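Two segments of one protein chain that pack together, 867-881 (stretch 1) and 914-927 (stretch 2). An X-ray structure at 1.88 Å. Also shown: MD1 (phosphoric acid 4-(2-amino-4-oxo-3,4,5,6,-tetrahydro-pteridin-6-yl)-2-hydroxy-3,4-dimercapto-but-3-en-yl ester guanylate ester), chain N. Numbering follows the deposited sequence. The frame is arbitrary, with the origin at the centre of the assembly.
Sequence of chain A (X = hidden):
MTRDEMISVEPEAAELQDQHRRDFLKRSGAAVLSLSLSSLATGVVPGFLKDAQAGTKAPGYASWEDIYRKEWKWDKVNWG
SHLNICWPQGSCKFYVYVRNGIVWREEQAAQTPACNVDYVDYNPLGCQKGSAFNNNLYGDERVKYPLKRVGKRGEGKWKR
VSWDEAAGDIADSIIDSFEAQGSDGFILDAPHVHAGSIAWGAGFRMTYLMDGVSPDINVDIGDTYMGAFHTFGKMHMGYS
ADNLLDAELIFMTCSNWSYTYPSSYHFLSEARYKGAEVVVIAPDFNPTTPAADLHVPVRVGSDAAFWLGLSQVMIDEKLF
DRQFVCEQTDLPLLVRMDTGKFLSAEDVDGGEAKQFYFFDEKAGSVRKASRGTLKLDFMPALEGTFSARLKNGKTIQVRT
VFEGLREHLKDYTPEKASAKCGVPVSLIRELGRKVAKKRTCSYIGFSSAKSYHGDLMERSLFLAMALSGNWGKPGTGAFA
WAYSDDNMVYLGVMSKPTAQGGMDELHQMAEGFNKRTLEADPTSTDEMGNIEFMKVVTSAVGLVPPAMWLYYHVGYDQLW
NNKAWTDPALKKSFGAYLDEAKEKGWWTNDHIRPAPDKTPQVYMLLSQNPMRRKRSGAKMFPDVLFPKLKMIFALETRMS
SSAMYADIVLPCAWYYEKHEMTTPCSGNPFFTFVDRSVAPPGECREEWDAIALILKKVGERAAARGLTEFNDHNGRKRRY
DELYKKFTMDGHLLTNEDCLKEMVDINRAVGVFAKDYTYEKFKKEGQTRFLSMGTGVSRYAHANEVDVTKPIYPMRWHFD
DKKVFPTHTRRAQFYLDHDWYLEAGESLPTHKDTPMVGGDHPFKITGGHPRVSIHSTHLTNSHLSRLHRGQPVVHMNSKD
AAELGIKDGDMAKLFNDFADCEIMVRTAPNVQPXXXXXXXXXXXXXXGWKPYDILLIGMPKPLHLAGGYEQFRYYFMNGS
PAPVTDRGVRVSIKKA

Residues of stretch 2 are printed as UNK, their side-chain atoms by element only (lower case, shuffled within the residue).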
ATOM      1  N   LEU A 867       4.072   5.351   8.074  1.00 22.59           N
ATOM      2  CA  LEU A 867       4.285   3.886   7.966  1.00 22.48           C
ATOM      3  C   LEU A 867       5.600   3.597   7.225  1.00 23.02           C
ATOM      4  O   LEU A 867       5.981   2.458   7.083  1.00 23.15           O
ATOM      5  CB  LEU A 867       3.111   3.257   7.202  1.00 22.20           C
ATOM      6  CG  LEU A 867       1.823   3.334   8.057  1.00 21.44           C
ATOM      7  CD1 LEU A 867       0.646   2.632   7.369  1.00 23.72           C
ATOM      8  CD2 LEU A 867       1.963   2.752   9.455  1.00 24.01           C
ATOM      9  N   HIS A 868       6.270   4.641   6.749  1.00 23.80           N
ATOM     10  CA  HIS A 868       7.476   4.465   5.956  1.00 23.62           C
ATOM     11  C   HIS A 868       8.425   5.637   6.168  1.00 23.91           C
ATOM     12  O   HIS A 868       8.251   6.393   7.111  1.00 24.49           O
ATOM     13  CB  HIS A 868       7.154   4.199   4.495  1.00 23.73           C
ATOM     14  CG  HIS A 868       6.331   5.265   3.827  1.00 24.22           C
ATOM     15  ND1 HIS A 868       6.886   6.321   3.124  1.00 22.27           N
ATOM     16  CD2 HIS A 868       4.998   5.416   3.738  1.00 23.40           C
ATOM     17  CE1 HIS A 868       5.919   7.078   2.644  1.00 27.08           C
ATOM     18  NE2 HIS A 868       4.760   6.540   2.983  1.00 23.92           N
ATOM     19  N   ARG A 869       9.442   5.788   5.327  1.00 23.11           N
ATOM     20  CA  ARG A 869      10.420   6.879   5.532  1.00 23.08           C
ATOM     21  C   ARG A 869       9.871   8.263   5.144  1.00 23.71           C
ATOM     22  O   ARG A 869      10.522   9.265   5.383  1.00 22.63           O
ATOM     23  CB  ARG A 869      11.710   6.605   4.783  1.00 22.43           C
ATOM     24  CG  ARG A 869      12.438   5.295   5.112  1.00 20.78           C
ATOM     25  CD  ARG A 869      13.882   5.389   4.672  1.00 21.44           C
ATOM     26  NE  ARG A 869      14.602   4.163   4.964  1.00 21.74           N
ATOM     27  CZ  ARG A 869      15.820   3.890   4.539  1.00 24.16           C
ATOM     28  NH1 ARG A 869      16.521   4.791   3.841  1.00 21.93           N
ATOM     29  NH2 ARG A 869      16.360   2.710   4.842  1.00 24.47           N
ATOM     30  N   GLY A 870       8.683   8.290   4.538  1.00 24.32           N
ATOM     31  CA  GLY A 870       7.916   9.540   4.316  1.00 24.34           C
ATOM     32  C   GLY A 870       8.398  10.318   3.120  1.00 24.25           C
ATOM     33  O   GLY A 870       8.078  11.489   2.961  1.00 25.70           O
ATOM     34  N   GLN A 871       9.187   9.665   2.281  1.00 24.43           N
ATOM     35  CA  GLN A 871       9.875  10.332   1.173  1.00 24.71           C
ATOM     36  C   GLN A 871      10.273   9.319   0.118  1.00 24.40           C
ATOM     37  O   GLN A 871      10.282   8.121   0.401  1.00 26.15           O
ATOM     38  CB  GLN A 871      11.154  11.024   1.701  1.00 24.60           C
ATOM     39  CG  GLN A 871      12.118  10.070   2.290  1.00 25.28           C
ATOM     40  CD  GLN A 871      13.087  10.753   3.191  1.00 26.22           C
ATOM     41  OE1 GLN A 871      12.960  10.708   4.412  1.00 28.51           O
ATOM     42  NE2 GLN A 871      14.012  11.454   2.600  1.00 24.14           N
ATOM     43  N   PRO A 872      10.634   9.792  -1.083  1.00 24.24           N
ATOM     44  CA  PRO A 872      11.100   8.874  -2.087  1.00 23.42           C
ATOM     45  C   PRO A 872      12.362   8.119  -1.673  1.00 23.32           C
ATOM     46  O   PRO A 872      13.256   8.694  -1.032  1.00 22.34           O
ATOM     47  CB  PRO A 872      11.369   9.783  -3.281  1.00 23.92           C
ATOM     48  CG  PRO A 872      10.377  10.940  -3.105  1.00 24.12           C
ATOM     49  CD  PRO A 872      10.572  11.163  -1.621  1.00 24.56           C
ATOM     50  N   VAL A 873      12.408   6.836  -2.032  1.00 23.65           N
ATOM     51  CA  VAL A 873      13.509   5.925  -1.674  1.00 22.19           C
ATOM     52  C   VAL A 873      13.902   5.106  -2.886  1.00 22.88           C
ATOM     53  O   VAL A 873      13.024   4.621  -3.618  1.00 23.87           O
ATOM     54  CB  VAL A 873      13.082   4.984  -0.530  1.00 22.30           C
ATOM     55  CG1 VAL A 873      14.148   3.913  -0.223  1.00 23.05           C
ATOM     56  CG2 VAL A 873      12.857   5.803   0.772  1.00 22.20           C
ATOM     57  N   VAL A 874      15.206   4.947  -3.125  1.00 22.58           N
ATOM     58  CA  VAL A 874      15.656   3.968  -4.087  1.00 22.99           C
ATOM     59  C   VAL A 874      16.243   2.761  -3.342  1.00 23.17           C
ATOM     60  O   VAL A 874      17.048   2.930  -2.436  1.00 22.56           O
ATOM     61  CB  VAL A 874      16.698   4.507  -5.076  1.00 22.56           C
ATOM     62  CG1 VAL A 874      17.940   5.010  -4.337  1.00 21.04           C
ATOM     63  CG2 VAL A 874      17.055   3.416  -6.060  1.00 20.65           C
ATOM     64  N   HIS A 875      15.783   1.545  -3.674  1.00 22.75           N
ATOM     65  CA  HIS A 875      16.352   0.350  -3.058  1.00 23.45           C
ATOM     66  C   HIS A 875      17.534  -0.110  -3.898  1.00 23.46           C
ATOM     67  O   HIS A 875      17.409  -0.294  -5.116  1.00 24.28           O
ATOM     68  CB  HIS A 875      15.383  -0.822  -2.987  1.00 23.63           C
ATOM     69  CG  HIS A 875      14.126  -0.550  -2.206  1.00 24.44           C
ATOM     70  ND1 HIS A 875      13.462  -1.546  -1.517  1.00 24.49           N
ATOM     71  CD2 HIS A 875      13.399   0.580  -2.034  1.00 25.02           C
ATOM     72  CE1 HIS A 875      12.388  -1.031  -0.933  1.00 24.46           C
ATOM     73  NE2 HIS A 875      12.326   0.255  -1.232  1.00 25.68           N
ATOM     74  N   MET A 876      18.670  -0.275  -3.241  1.00 23.68           N
ATOM     75  CA  MET A 876      19.878  -0.730  -3.899  1.00 23.73           C
ATOM     76  C   MET A 876      20.394  -1.958  -3.212  1.00 24.16           C
ATOM     77  O   MET A 876      20.283  -2.092  -1.992  1.00 23.46           O
ATOM     78  CB  MET A 876      20.980   0.321  -3.801  1.00 24.64           C
ATOM     79  CG  MET A 876      20.722   1.612  -4.499  1.00 26.24           C
ATOM     80  SD  MET A 876      22.160   2.683  -4.338  1.00 24.74           S
ATOM     81  CE  MET A 876      23.360   1.733  -5.318  1.00 22.27           C
ATOM     82  N   ASN A 877      20.998  -2.856  -3.970  1.00 23.95           N
ATOM     83  CA  ASN A 877      21.758  -3.940  -3.357  1.00 24.22           C
ATOM     84  C   ASN A 877      22.853  -3.400  -2.458  1.00 23.40           C
ATOM     85  O   ASN A 877      23.588  -2.470  -2.817  1.00 22.45           O
ATOM     86  CB  ASN A 877      22.399  -4.807  -4.445  1.00 23.91           C
ATOM     87  CG  ASN A 877      23.208  -5.947  -3.861  1.00 25.42           C
ATOM     88  OD1 ASN A 877      24.411  -5.788  -3.550  1.00 24.85           O
ATOM     89  ND2 ASN A 877      22.542  -7.061  -3.622  1.00 25.69           N
ATOM     90  N   SER A 878      22.995  -4.002  -1.275  1.00 25.57           N
ATOM     91  CA  SER A 878      23.926  -3.483  -0.269  1.00 24.98           C
ATOM     92  C   SER A 878      25.353  -3.364  -0.772  1.00 24.83           C
ATOM     93  O   SER A 878      26.032  -2.394  -0.481  1.00 24.09           O
ATOM     94  CB  SER A 878      23.950  -4.418   0.968  1.00 25.43           C
ATOM     95  OG  SER A 878      22.650  -4.647   1.428  1.00 28.01           O
ATOM     96  N   LYS A 879      25.826  -4.374  -1.487  1.00 25.63           N
ATOM     97  CA  LYS A 879      27.179  -4.341  -1.976  1.00 25.95           C
ATOM     98  C   LYS A 879      27.345  -3.309  -3.062  1.00 25.95           C
ATOM     99  O   LYS A 879      28.344  -2.618  -3.079  1.00 26.32           O
ATOM    100  CB  LYS A 879      27.643  -5.698  -2.477  1.00 26.67           C
ATOM    101  CG  LYS A 879      29.123  -5.728  -2.807  1.00 27.50           C
ATOM    102  CD  LYS A 879      29.525  -7.129  -3.257  1.00 30.46           C
ATOM    103  CE  LYS A 879      31.018  -7.334  -3.226  1.00 34.95           C
ATOM    104  NZ  LYS A 879      31.627  -6.834  -4.480  1.00 39.12           N
ATOM    105  N   ASP A 880      26.386  -3.212  -3.977  1.00 25.28           N
ATOM    106  CA  ASP A 880      26.402  -2.131  -4.958  1.00 24.97           C
ATOM    107  C   ASP A 880      26.537  -0.787  -4.294  1.00 23.89           C
ATOM    108  O   ASP A 880      27.307   0.054  -4.748  1.00 24.90           O
ATOM    109  CB  ASP A 880      25.119  -2.106  -5.766  1.00 24.33           C
ATOM    110  CG  ASP A 880      25.024  -3.242  -6.755  1.00 24.60           C
ATOM    111  OD1 ASP A 880      26.041  -3.885  -7.064  1.00 27.74           O
ATOM    112  OD2 ASP A 880      23.922  -3.443  -7.272  1.00 26.06           O
ATOM    113  N   ALA A 881      25.805  -0.569  -3.222  1.00 25.01           N
ATOM    114  CA  ALA A 881      25.835   0.751  -2.545  1.00 25.15           C
ATOM    115  C   ALA A 881      27.186   0.939  -1.925  1.00 24.82           C
ATOM    116  O   ALA A 881      27.804   2.010  -2.068  1.00 24.72           O
ATOM    117  CB  ALA A 881      24.742   0.850  -1.502  1.00 24.73           C
ATOM    118  N   UNK A 914      23.059  -4.722  -9.531  1.00 22.76           N
ATOM    119  CA  UNK A 914      22.902  -3.871 -10.734  1.00 23.10           C
ATOM    120  C   UNK A 914      21.449  -3.687 -11.129  1.00 23.44           C
ATOM    121  O   UNK A 914      21.152  -3.163 -12.173  1.00 24.47           O
ATOM    122  c   UNK A 914      23.743  -4.362 -11.908  1.00 23.62           C
ATOM    123  c   UNK A 914      25.255  -4.534 -11.592  1.00 26.21           C
ATOM    124  c   UNK A 914      27.349  -3.718 -10.349  1.00 31.38           C
ATOM    125  c   UNK A 914      25.872  -3.386 -10.795  1.00 31.19           C
ATOM    126  n   UNK A 914      27.351  -4.826  -9.298  1.00 32.29           N
ATOM    127  N   UNK A 915      20.559  -4.081 -10.254  1.00 22.57           N
ATOM    128  CA  UNK A 915      19.169  -3.632 -10.309  1.00 22.98           C
ATOM    129  C   UNK A 915      19.079  -2.487  -9.294  1.00 22.98           C
ATOM    130  O   UNK A 915      19.760  -2.530  -8.275  1.00 24.17           O
ATOM    131  n   UNK A 915      14.570  -5.358  -9.254  1.00 22.86           N
ATOM    132  o   UNK A 915      16.414  -6.215  -8.333  1.00 24.68           O
ATOM    133  c   UNK A 915      18.228  -4.768  -9.899  1.00 22.37           C
ATOM    134  c   UNK A 915      16.724  -4.395  -9.807  1.00 22.94           C
ATOM    135  c   UNK A 915      15.888  -5.414  -9.068  1.00 24.57           C
ATOM    136  N   UNK A 916      18.230  -1.491  -9.526  1.00 22.58           N
ATOM    137  CA  UNK A 916      17.785  -0.640  -8.411  1.00 22.49           C
ATOM    138  C   UNK A 916      16.302  -0.417  -8.632  1.00 23.03           C
ATOM    139  O   UNK A 916      15.788  -0.565  -9.753  1.00 21.77           O
ATOM    140  c   UNK A 916      18.527   0.688  -8.347  1.00 22.27           C
ATOM    141  s   UNK A 916      18.375   1.698  -9.873  1.00 23.93           S
ATOM    142  N   UNK A 917      15.619  -0.087  -7.551  1.00 22.80           N
ATOM    143  CA  UNK A 917      14.177  -0.061  -7.538  1.00 23.00           C
ATOM    144  C   UNK A 917      13.660   1.227  -6.940  1.00 23.70           C
ATOM    145  O   UNK A 917      14.086   1.619  -5.842  1.00 23.42           O
ATOM    146  c   UNK A 917      13.894  -3.669  -6.043  1.00 23.62           C
ATOM    147  c   UNK A 917      12.102  -1.209  -6.638  1.00 22.48           C
ATOM    148  c   UNK A 917      13.649  -1.175  -6.629  1.00 22.68           C
ATOM    149  c   UNK A 917      14.248  -2.536  -7.037  1.00 24.26           C
ATOM    150  N   UNK A 918      12.713   1.860  -7.628  1.00 23.34           N
ATOM    151  CA  UNK A 918      11.945   2.951  -7.047  1.00 23.36           C
ATOM    152  C   UNK A 918      10.471   2.683  -7.293  1.00 24.07           C
ATOM    153  O   UNK A 918      10.025   2.648  -8.429  1.00 24.31           O
ATOM    154  c   UNK A 918      13.846   4.589  -7.611  1.00 22.63           C
ATOM    155  c   UNK A 918      12.326   4.331  -7.673  1.00 23.62           C
ATOM    156  c   UNK A 918      11.532   5.465  -7.015  1.00 23.07           C
ATOM    157  N   UNK A 919       9.754   2.396  -6.216  1.00 24.04           N
ATOM    158  CA  UNK A 919       8.296   2.278  -6.229  1.00 25.00           C
ATOM    159  C   UNK A 919       7.838   3.699  -6.288  1.00 25.87           C
ATOM    160  O   UNK A 919       8.449   4.536  -5.640  1.00 26.66           O
ATOM    161  c   UNK A 919       9.366   0.030  -3.777  1.00 23.43           C
ATOM    162  c   UNK A 919       7.822   1.674  -4.912  1.00 24.36           C
ATOM    163  c   UNK A 919       8.258  -2.065  -5.159  1.00 24.40           C
ATOM    164  c   UNK A 919       8.344   0.281  -4.695  1.00 24.28           C
ATOM    165  c   UNK A 919       9.847  -1.236  -3.597  1.00 23.86           C
ATOM    166  c   UNK A 919       9.266  -2.276  -4.251  1.00 21.47           C
ATOM    167  o   UNK A 919       9.724  -3.544  -4.098  1.00 23.08           O
ATOM    168  c   UNK A 919       7.796  -0.782  -5.373  1.00 22.33           C
ATOM    169  N   UNK A 920       6.852   4.028  -7.120  1.00 25.90           N
ATOM    170  CA  UNK A 920       6.745   5.437  -7.493  1.00 24.97           C
ATOM    171  C   UNK A 920       6.306   6.363  -6.397  1.00 24.60           C
ATOM    172  O   UNK A 920       5.692   5.945  -5.404  1.00 25.68           O
ATOM    173  c   UNK A 920       2.291   5.767  -7.943  1.00 27.72           C
ATOM    174  c   UNK A 920       2.640   3.896  -9.367  1.00 27.62           C
ATOM    175  c   UNK A 920       4.001   4.206  -9.400  1.00 28.68           C
ATOM    176  c   UNK A 920       4.496   5.283  -8.695  1.00 25.90           C
ATOM    177  c   UNK A 920       5.940   5.649  -8.777  1.00 25.14           C
ATOM    178  c   UNK A 920       1.798   4.680  -8.677  1.00 27.24           C
ATOM    179  c   UNK A 920       3.622   6.065  -7.981  1.00 26.33           C
ATOM    180  N   UNK A 921       6.631   7.642  -6.588  1.00 24.00           N
ATOM    181  CA  UNK A 921       6.334   8.703  -5.642  1.00 24.72           C
ATOM    182  C   UNK A 921       5.786   9.883  -6.430  1.00 25.10           C
ATOM    183  O   UNK A 921       6.018   9.988  -7.660  1.00 24.73           O
ATOM    184  n   UNK A 921       9.543   6.228  -3.602  1.00 22.72           N
ATOM    185  c   UNK A 921       7.625   9.133  -4.924  1.00 24.25           C
ATOM    186  c   UNK A 921       6.725   7.187  -0.816  1.00 23.55           C
ATOM    187  c   UNK A 921       8.672   6.402  -2.557  1.00 23.87           C
ATOM    188  c   UNK A 921       7.544   6.085  -0.524  1.00 22.97           C
ATOM    189  c   UNK A 921       8.536   5.674  -1.382  1.00 23.72           C
ATOM    190  c   UNK A 921       8.236   7.988  -4.159  1.00 23.72           C
ATOM    191  c   UNK A 921       9.250   7.183  -4.571  1.00 21.39           C
ATOM    192  c   UNK A 921       6.859   7.900  -1.968  1.00 23.61           C
ATOM    193  c   UNK A 921       7.811   7.487  -2.892  1.00 22.64           C
ATOM    194  N   UNK A 922       5.070  10.780  -5.756  1.00 24.15           N
ATOM    195  CA  UNK A 922       4.598  11.961  -6.455  1.00 24.55           C
ATOM    196  C   UNK A 922       5.770  12.871  -6.661  1.00 23.89           C
ATOM    197  O   UNK A 922       6.680  12.898  -5.845  1.00 23.76           O
ATOM    198  o   UNK A 922       2.875  13.786  -7.714  1.00 24.52           O
ATOM    199  c   UNK A 922       2.560  13.478  -6.528  1.00 24.65           C
ATOM    200  o   UNK A 922       1.520  13.877  -5.939  1.00 24.18           O
ATOM    201  c   UNK A 922       3.487  12.645  -5.662  1.00 24.24           C
ATOM    202  N   UNK A 923       5.748  13.646  -7.745  1.00 23.64           N
ATOM    203  CA  UNK A 923       6.919  14.436  -8.151  1.00 23.83           C
ATOM    204  C   UNK A 923       7.386  15.496  -7.150  1.00 24.60           C
ATOM    205  O   UNK A 923       8.591  15.725  -7.016  1.00 24.32           O
ATOM    206  c   UNK A 923       6.712  15.052  -9.504  1.00 22.86           C
ATOM    207  N   UNK A 924       6.453  16.124  -6.424  1.00 23.90           N
ATOM    208  CA  UNK A 924       6.832  17.172  -5.473  1.00 24.02           C
ATOM    209  C   UNK A 924       7.269  16.594  -4.117  1.00 24.40           C
ATOM    210  O   UNK A 924       7.439  17.328  -3.100  1.00 24.02           O
ATOM    211  c   UNK A 924       2.791  16.335  -4.549  1.00 25.40           C
ATOM    212  n   UNK A 924       4.065  16.441  -4.880  1.00 22.16           N
ATOM    213  c   UNK A 924       3.257  18.468  -4.726  1.00 24.33           C
ATOM    214  n   UNK A 924       2.280  17.547  -4.446  1.00 21.39           N
ATOM    215  c   UNK A 924       5.760  18.261  -5.359  1.00 24.14           C
ATOM    216  c   UNK A 924       4.394  17.777  -4.982  1.00 24.44           C
ATOM    217  N   UNK A 925       7.459  15.273  -4.080  1.00 23.86           N
ATOM    218  CA  UNK A 925       8.163  14.633  -2.959  1.00 24.51           C
ATOM    219  C   UNK A 925       9.679  14.560  -3.174  1.00 23.99           C
ATOM    220  O   UNK A 925      10.435  14.111  -2.285  1.00 23.23           O
ATOM    221  o   UNK A 925       5.221  10.962  -2.971  1.00 27.57           O
ATOM    222  c   UNK A 925       5.771  11.706  -2.115  1.00 26.01           C
ATOM    223  c   UNK A 925       7.657  13.214  -2.731  1.00 23.64           C
ATOM    224  c   UNK A 925       6.176  13.113  -2.452  1.00 25.06           C
ATOM    225  n   UNK A 925       6.021  11.320  -0.876  1.00 25.42           N
ATOM    226  N   UNK A 926      10.136  15.026  -4.336  1.00 24.75           N
ATOM    227  CA  UNK A 926      11.521  14.977  -4.680  1.00 25.67           C
ATOM    228  C   UNK A 926      12.125  16.360  -4.738  1.00 25.63           C
ATOM    229  O   UNK A 926      11.474  17.340  -5.136  1.00 22.64           O
ATOM    230  c   UNK A 926      11.990  10.742  -6.828  1.00 24.96           C
ATOM    231  c   UNK A 926      11.363  13.014  -6.375  1.00 25.93           C
ATOM    232  c   UNK A 926      12.334  12.044  -6.529  1.00 25.15           C
ATOM    233  c   UNK A 926       9.671  11.374  -6.909  1.00 24.59           C
ATOM    234  o   UNK A 926      10.358   9.141  -7.413  1.00 27.23           O
ATOM    235  c   UNK A 926      10.022  12.658  -6.594  1.00 26.74           C
ATOM    236  c   UNK A 926      10.683  10.424  -7.069  1.00 26.62           C
ATOM    237  c   UNK A 926      11.739  14.441  -6.097  1.00 25.64           C
ATOM    238  N   UNK A 927      13.416  16.398  -4.440  1.00 25.76           N
ATOM    239  CA  UNK A 927      14.195  17.620  -4.577  1.00 26.82           C
ATOM    240  C   UNK A 927      14.102  18.137  -5.996  1.00 25.74           C
ATOM    241  O   UNK A 927      14.239  17.385  -6.962  1.00 26.19           O
ATOM    242  c   UNK A 927      17.229  16.353  -0.769  1.00 34.17           C
ATOM    243  n   UNK A 927      18.567  16.204  -0.133  1.00 37.04           N
ATOM    244  c   UNK A 927      17.222  16.824  -2.246  1.00 32.17           C
ATOM    245  c   UNK A 927      15.793  17.164  -2.683  1.00 30.71           C
ATOM    246  c   UNK A 927      15.651  17.367  -4.177  1.00 27.94           C
TER
HETATM  247  PB  MD1 N1987      -2.328   8.509 -12.020  1.00 16.59           P
HETATM  248  O3B MD1 N1987      -2.171   8.533 -10.446  1.00 15.03           O
HETATM  249  O1B MD1 N1987      -3.710   8.050 -12.312  1.00 15.52           O
HETATM  250  O2B MD1 N1987      -1.724   9.691 -12.675  1.00 15.68           O
HETATM  251  O3A MD1 N1987      -1.359   7.312 -12.401  1.00 16.15           O
HETATM  252  C10 MD1 N1987      -1.802   5.940 -12.482  1.00 17.02           C
HETATM  253  C11 MD1 N1987      -0.519   5.153 -12.691  1.00 17.07           C
HETATM  254  O11 MD1 N1987       0.077   5.097 -11.350  1.00 18.30           O
HETATM  255  C12 MD1 N1987      -0.833   3.748 -13.132  1.00 17.74           C
HETATM  256  S12 MD1 N1987      -2.395   3.074 -12.957  1.00 18.07           S
HETATM  257  C13 MD1 N1987       0.145   2.924 -13.629  1.00 16.61           C
HETATM  258  S13 MD1 N1987      -0.163   1.327 -14.081  1.00 15.35           S
HETATM  259  C14 MD1 N1987       1.540   3.375 -13.837  1.00 17.48           C
HETATM  260  N15 MD1 N1987       2.584   2.709 -13.135  1.00 15.70           N
HETATM  261  C16 MD1 N1987       3.877   3.160 -13.184  1.00 15.37           C
HETATM  262  C15 MD1 N1987       4.844   2.383 -12.574  1.00 17.69           C
HETATM  263  O14 MD1 N1987       4.554   1.297 -12.003  1.00 14.42           O
HETATM  264  N17 MD1 N1987       6.092   2.917 -12.581  1.00 16.59           N
HETATM  265  C17 MD1 N1987       6.377   4.120 -13.228  1.00 16.80           C
HETATM  266  N16 MD1 N1987       7.637   4.531 -13.193  1.00 15.57           N
HETATM  267  N18 MD1 N1987       5.418   4.823 -13.852  1.00 14.92           N
HETATM  268  C20 MD1 N1987       4.189   4.353 -13.840  1.00 16.65           C
HETATM  269  N8  MD1 N1987       3.225   5.032 -14.513  1.00 14.77           N
HETATM  270  C7  MD1 N1987       1.829   4.686 -14.526  1.00 16.37           C
HETATM  271  PA  MD1 N1987      -1.994   9.722  -9.375  1.00 15.83           P
HETATM  272  O1A MD1 N1987      -2.486   9.151  -8.085  1.00 15.08           O
HETATM  273  O2A MD1 N1987      -0.584  10.169  -9.424  1.00 17.48           O
HETATM  274  O5' MD1 N1987      -2.928  10.903  -9.852  1.00 17.74           O
HETATM  275  C5' MD1 N1987      -4.329  10.696  -9.709  1.00 16.74           C
HETATM  276  C4' MD1 N1987      -4.932  11.856  -9.029  1.00 14.91           C
HETATM  277  O4' MD1 N1987      -6.276  11.449  -8.803  1.00 17.51           O
HETATM  278  C1' MD1 N1987      -6.664  12.150  -7.621  1.00 16.62           C
HETATM  279  N9  MD1 N1987      -7.851  11.600  -6.952  1.00 17.49           N
HETATM  280  C4  MD1 N1987      -9.044  12.173  -7.008  1.00 17.93           C
HETATM  281  N3  MD1 N1987      -9.434  13.293  -7.662  1.00 16.65           N
HETATM  282  C2  MD1 N1987     -10.703  13.697  -7.600  1.00 16.66           C
HETATM  283  N2  MD1 N1987     -11.108  14.811  -8.266  1.00 16.03           N
HETATM  284  N1  MD1 N1987     -11.571  12.992  -6.789  1.00 18.55           N
HETATM  285  C6  MD1 N1987     -11.241  11.851  -6.098  1.00 15.70           C
HETATM  286  O6  MD1 N1987     -12.111  11.258  -5.461  1.00 16.51           O
HETATM  287  C5  MD1 N1987      -9.915  11.407  -6.215  1.00 17.73           C
HETATM  288  N7  MD1 N1987      -9.214  10.401  -5.703  1.00 15.71           N
HETATM  289  C8  MD1 N1987      -7.967  10.525  -6.167  1.00 16.68           C
HETATM  290  C2' MD1 N1987      -5.459  12.035  -6.692  1.00 17.27           C
HETATM  291  O2' MD1 N1987      -5.396  13.080  -5.690  1.00 18.21           O
HETATM  292  C3' MD1 N1987      -4.266  12.033  -7.659  1.00 16.04           C
HETATM  293  O3' MD1 N1987      -3.535  13.287  -7.626  1.00 15.84           O
HETATM  294  O   HOH W   1       7.797  12.903   0.704  1.00 20.17           O
HETATM  295  O   HOH W   2      10.615   3.308  -3.531  1.00 15.93           O
HETATM  296  O   HOH W   3      21.708  -2.113  -6.523  1.00 18.30           O

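Position 914 carries four carbons in a row ending in nitrogen. The chain starts away from stretch 1, yet its end returns: the terminal nitrogen lies 2.8 Å from Asp880 OD1. This is Lys914, salt-bridged to Asp880, whose OD2 also accepts from Lys914 N at 2.7 Å, so one carboxylate holds both backbone and side chain.

Position 915 has three carbons, the third bearing one oxygen and one nitrogen: an amide, Gln915. Water 3 links its backbone O to Asn877 N and Asp880 OD2.

At 916 a single carbon carries sulfur, which makes it Cys916; its CB lies 3.9 Å from Val874 CG2.

Position 917 has four carbons forked at the first, one arm two carbons long, hence Ile917. Its backbone matters most: His875 N donates to Ile917 O at 2.8 Å, and Ile917 N to His875 O at 3.0 Å, the closed pair of an antiparallel bridge. Both side chains leave on the same face, CB to CB 4.0 Å.

One carbon bearing two more marks 918 as Val918; its CG2 meets Val874 CG2 at 3.8 Å.

Position 919 is a six-carbon ring bearing an oxygen, Tyr919. Its edge points at the face of the His875 ring, Tyr919 CE2 to His875 CE1 3.7 Å.

The six-carbon ring at 920 lacks oxygen: Phe920. It turns away from stretch 1, and its CZ lies 3.2 Å from MD1 O11.

At 921, fused five- and six-membered rings hold eight carbons and one nitrogen, so this is Trp921. Pro872 CA sits 3.4 Å above the centroid of its five-membered ring, almost on the normal.

Position 922 has two carbons, the second with two oxygens; the acid here, rather than an amide, is Asp922. Position 923 has a lone carbon, so it is Ala923; at 924 a five-membered ring of three carbons and two nitrogens gives His924. None of these three touches stretch 1.

Position 925 repeats the three-carbon amide: Gln925. Its OE1 accepts from Asp922 N at 2.8 Å, while NE2 donates to water 1, which donates to Gly870 O.

Another oxygen-bearing six-carbon ring makes 926 Tyr926, with Pro872 CG 3.8 Å above its centroid. At 927 four carbons in a row end in nitrogen, out of reach of stretch 1: Lys927.

The rules are compact. A short antiparallel pairing sets the register, and a salt bridge with an added backbone bond secures one end. At the other, Pro872 packs against two aromatic faces. Three waters link backbone and side-chain groups across the contact; water 2 donates to Val873 O and accepts from Tyr919 N and Trp921 NE1.

Stretch 2 (914-927) KQCIVYFWDAHQYK
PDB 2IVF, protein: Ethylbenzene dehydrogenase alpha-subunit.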